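Local coordinates for kinesin-like protein (Caenorhabditis elegans, PDB 5X3E), which is a kinesin-6 motor protein (Zen4) that probably couples ATP hydrolysis in its P-loop motor domain to force production on microtubules, at residues F83-S88 against Q93-E98. Residues are numbered along the deposited sequence; the frame is centred on the assembly and turned at random.
Sequences FGRVFS and QATVFE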
ATOM      1  N   PHE A  83      13.432  12.068  11.309  1.00 85.16           N
ATOM      2  CA  PHE A  83      12.352  11.154  10.973  1.00 78.74           C
ATOM      3  C   PHE A  83      11.901  10.427  12.231  1.00 77.80           C
ATOM      4  O   PHE A  83      12.583  10.436  13.260  1.00 87.97           O
ATOM      5  CB  PHE A  83      12.796  10.137   9.914  1.00 76.71           C
ATOM      6  CG  PHE A  83      13.233  10.756   8.624  1.00 80.32           C
ATOM      7  CD1 PHE A  83      12.309  11.065   7.641  1.00 91.39           C
ATOM      8  CD2 PHE A  83      14.570  11.028   8.392  1.00 82.62           C
ATOM      9  CE1 PHE A  83      12.710  11.632   6.450  1.00 92.25           C
ATOM     10  CE2 PHE A  83      14.977  11.596   7.204  1.00 88.47           C
ATOM     11  CZ  PHE A  83      14.044  11.900   6.233  1.00 96.31           C
ATOM     12  N   GLY A  84      10.739   9.782  12.144  1.00 74.21           N
ATOM     13  CA  GLY A  84      10.267   8.984  13.259  1.00 71.49           C
ATOM     14  C   GLY A  84      11.175   7.819  13.590  1.00 74.54           C
ATOM     15  O   GLY A  84      11.178   7.349  14.732  1.00 84.16           O
ATOM     16  N   ARG A  85      11.956   7.354  12.616  1.00 73.45           N
ATOM     17  CA  ARG A  85      12.891   6.251  12.784  1.00 71.94           C
ATOM     18  C   ARG A  85      13.774   6.193  11.545  1.00 78.49           C
ATOM     19  O   ARG A  85      13.291   6.410  10.430  1.00 75.49           O
ATOM     20  CB  ARG A  85      12.151   4.918  12.983  1.00 64.76           C
ATOM     21  CG  ARG A  85      13.049   3.688  12.886  1.00 68.63           C
ATOM     22  CD  ARG A  85      13.976   3.564  14.095  1.00 85.72           C
ATOM     23  NE  ARG A  85      14.940   2.478  13.931  1.00 91.56           N
ATOM     24  CZ  ARG A  85      14.725   1.205  14.254  1.00 89.45           C
ATOM     25  NH1 ARG A  85      13.562   0.824  14.773  1.00 71.83           N
ATOM     26  NH2 ARG A  85      15.683   0.308  14.051  1.00 84.75           N
ATOM     27  N   VAL A  86      15.063   5.927  11.743  1.00 79.35           N
ATOM     28  CA  VAL A  86      16.010   5.772  10.643  1.00 73.63           C
ATOM     29  C   VAL A  86      16.559   4.355  10.687  1.00 71.09           C
ATOM     30  O   VAL A  86      17.111   3.931  11.710  1.00 82.25           O
ATOM     31  CB  VAL A  86      17.151   6.802  10.702  1.00 71.05           C
ATOM     32  CG1 VAL A  86      18.149   6.541   9.577  1.00 70.84           C
ATOM     33  CG2 VAL A  86      16.606   8.220  10.603  1.00 68.09           C
ATOM     34  N   PHE A  87      16.388   3.620   9.593  1.00 67.01           N
ATOM     35  CA  PHE A  87      16.980   2.298   9.448  1.00 62.19           C
ATOM     36  C   PHE A  87      18.313   2.397   8.726  1.00 70.64           C
ATOM     37  O   PHE A  87      18.453   3.154   7.763  1.00 87.11           O
ATOM     38  CB  PHE A  87      16.057   1.358   8.674  1.00 63.22           C
ATOM     39  CG  PHE A  87      14.699   1.193   9.290  1.00 71.65           C
ATOM     40  CD1 PHE A  87      14.509   0.321  10.350  1.00 65.99           C
ATOM     41  CD2 PHE A  87      13.609   1.893   8.799  1.00 61.81           C
ATOM     42  CE1 PHE A  87      13.264   0.161  10.916  1.00 65.56           C
ATOM     43  CE2 PHE A  87      12.362   1.736   9.359  1.00 57.75           C
ATOM     44  CZ  PHE A  87      12.189   0.869  10.420  1.00 63.14           C
ATOM     45  N   SER A  88      19.290   1.627   9.200  1.00 74.36           N
ATOM     46  CA  SER A  88      20.612   1.554   8.601  1.00 71.58           C
ATOM     47  C   SER A  88      20.716   0.299   7.738  1.00 77.90           C
ATOM     48  O   SER A  88      19.752  -0.453   7.572  1.00 88.21           O
ATOM     49  CB  SER A  88      21.689   1.582   9.685  1.00 65.32           C
ATOM     50  OG  SER A  88      21.618   0.423  10.496  1.00 87.13           O
ATOM     51  N   GLN A  93      14.932  -7.053   6.974  1.00 64.41           N
ATOM     52  CA  GLN A  93      13.532  -6.985   6.560  1.00 49.73           C
ATOM     53  C   GLN A  93      12.596  -7.146   7.751  1.00 61.48           C
ATOM     54  O   GLN A  93      11.618  -6.401   7.895  1.00 70.83           O
ATOM     55  CB  GLN A  93      13.241  -8.067   5.522  1.00 48.97           C
ATOM     56  CG  GLN A  93      14.065  -7.981   4.258  1.00 51.73           C
ATOM     57  CD  GLN A  93      13.639  -6.851   3.354  1.00 57.45           C
ATOM     58  OE1 GLN A  93      13.757  -5.676   3.701  1.00 62.67           O
ATOM     59  NE2 GLN A  93      13.133  -7.204   2.181  1.00 62.18           N
ATOM     60  N   ALA A  94      12.870  -8.135   8.603  1.00 62.17           N
ATOM     61  CA  ALA A  94      12.012  -8.391   9.756  1.00 53.86           C
ATOM     62  C   ALA A  94      11.929  -7.170  10.663  1.00 53.05           C
ATOM     63  O   ALA A  94      10.858  -6.857  11.196  1.00 58.07           O
ATOM     64  CB  ALA A  94      12.528  -9.602  10.529  1.00 55.44           C
ATOM     65  N   THR A  95      13.048  -6.468  10.854  1.00 54.71           N
ATOM     66  CA  THR A  95      13.028  -5.278  11.699  1.00 61.75           C
ATOM     67  C   THR A  95      12.209  -4.165  11.061  1.00 61.60           C
ATOM     68  O   THR A  95      11.410  -3.507  11.739  1.00 54.06           O
ATOM     69  CB  THR A  95      14.454  -4.803  11.986  1.00 59.39           C
ATOM     70  OG1 THR A  95      15.154  -5.808  12.731  1.00 79.76           O
ATOM     71  CG2 THR A  95      14.435  -3.511  12.784  1.00 56.08           C
ATOM     72  N   VAL A  96      12.394  -3.944   9.757  1.00 70.09           N
ATOM     73  CA  VAL A  96      11.586  -2.962   9.042  1.00 54.12           C
ATOM     74  C   VAL A  96      10.108  -3.313   9.147  1.00 51.38           C
ATOM     75  O   VAL A  96       9.281  -2.475   9.514  1.00 55.71           O
ATOM     76  CB  VAL A  96      12.031  -2.860   7.573  1.00 51.03           C
ATOM     77  CG1 VAL A  96      11.043  -2.010   6.778  1.00 56.06           C
ATOM     78  CG2 VAL A  96      13.416  -2.266   7.490  1.00 51.40           C
ATOM     79  N   PHE A  97       9.765  -4.570   8.856  1.00 47.19           N
ATOM     80  CA  PHE A  97       8.363  -4.981   8.811  1.00 45.27           C
ATOM     81  C   PHE A  97       7.651  -4.720  10.138  1.00 57.84           C
ATOM     82  O   PHE A  97       6.535  -4.186  10.157  1.00 68.75           O
ATOM     83  CB  PHE A  97       8.272  -6.459   8.433  1.00 45.75           C
ATOM     84  CG  PHE A  97       6.912  -7.047   8.631  1.00 52.69           C
ATOM     85  CD1 PHE A  97       5.854  -6.661   7.823  1.00 48.22           C
ATOM     86  CD2 PHE A  97       6.686  -7.983   9.627  1.00 50.07           C
ATOM     87  CE1 PHE A  97       4.591  -7.201   8.004  1.00 57.00           C
ATOM     88  CE2 PHE A  97       5.431  -8.528   9.812  1.00 47.63           C
ATOM     89  CZ  PHE A  97       4.382  -8.138   8.999  1.00 58.53           C
ATOM     90  N   GLU A  98       8.271  -5.094  11.259  1.00 64.47           N
ATOM     91  CA  GLU A  98       7.621  -4.882  12.551  1.00 61.30           C
ATOM     92  C   GLU A  98       7.455  -3.397  12.860  1.00 51.83           C
ATOM     93  O   GLU A  98       6.435  -2.984  13.420  1.00 70.88           O
ATOM     94  CB  GLU A  98       8.405  -5.570  13.665  1.00 61.52           C
ATOM     95  CG  GLU A  98       8.540  -7.071  13.495  1.00 85.59           C
ATOM     96  CD  GLU A  98       9.096  -7.734  14.735  1.00110.09           C
ATOM     97  OE1 GLU A  98       8.954  -7.146  15.830  1.00112.94           O
ATOM     98  OE2 GLU A  98       9.677  -8.835  14.615  1.00113.88           O
TER
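R85 NH2 has two acids near it, E57 and D91, each no more than a long, weak ion pair; across the contact the methyl T95 CG2 merely packs nearby, 4.2 Å from R85 NH2. A bound sulfate, probably from the crystallisation liquor, lies against R85 NH1 as a charged partner, but the fit is too close for its geometry to be trusted. Within the strand segment, R85 NE makes a weak, bent bond of 3.4 Å to V86 O. One face of the guanidinium lies against F87, whose CE1 stands 3.8 Å above its plane, over the centre.

The phenyl ring of F87 illustrates how an aromatic can join a strand to the helix that follows it. One ring face receives R85 CG, set toward the rim; over the centre of the other sits V96 CG2, 4.1 Å from the F87 ring centroid and only 12° off the normal, a CH-pi contact. Two rotations make this possible: F87 CG is anti to its own carbonyl carbon (chi1 -58°), and V96 carries CG1 anti to N (chi1 171°), leaving CG2 to meet the ring. F87 CE1 also approaches V96 CA at 4.0 Å, and T95 O lies obliquely to the ring. With an alanine here in place of F87, V96 CG2 would probably lose the ring face it covers, and the R85 guanidinium, no longer backed by CE1, would be likely to turn more freely.

R41 from strand 37-42 and R99, one turn further along the helix, also touch F87. With strand 86-87 parallel to 37-42, and helix 93-109 leading back to strand 114-119 in the same sheet, the contact packs the strand against the first turn of the helix in a beta-alpha-beta crossover, a basic unit of the P-loop NTPase fold.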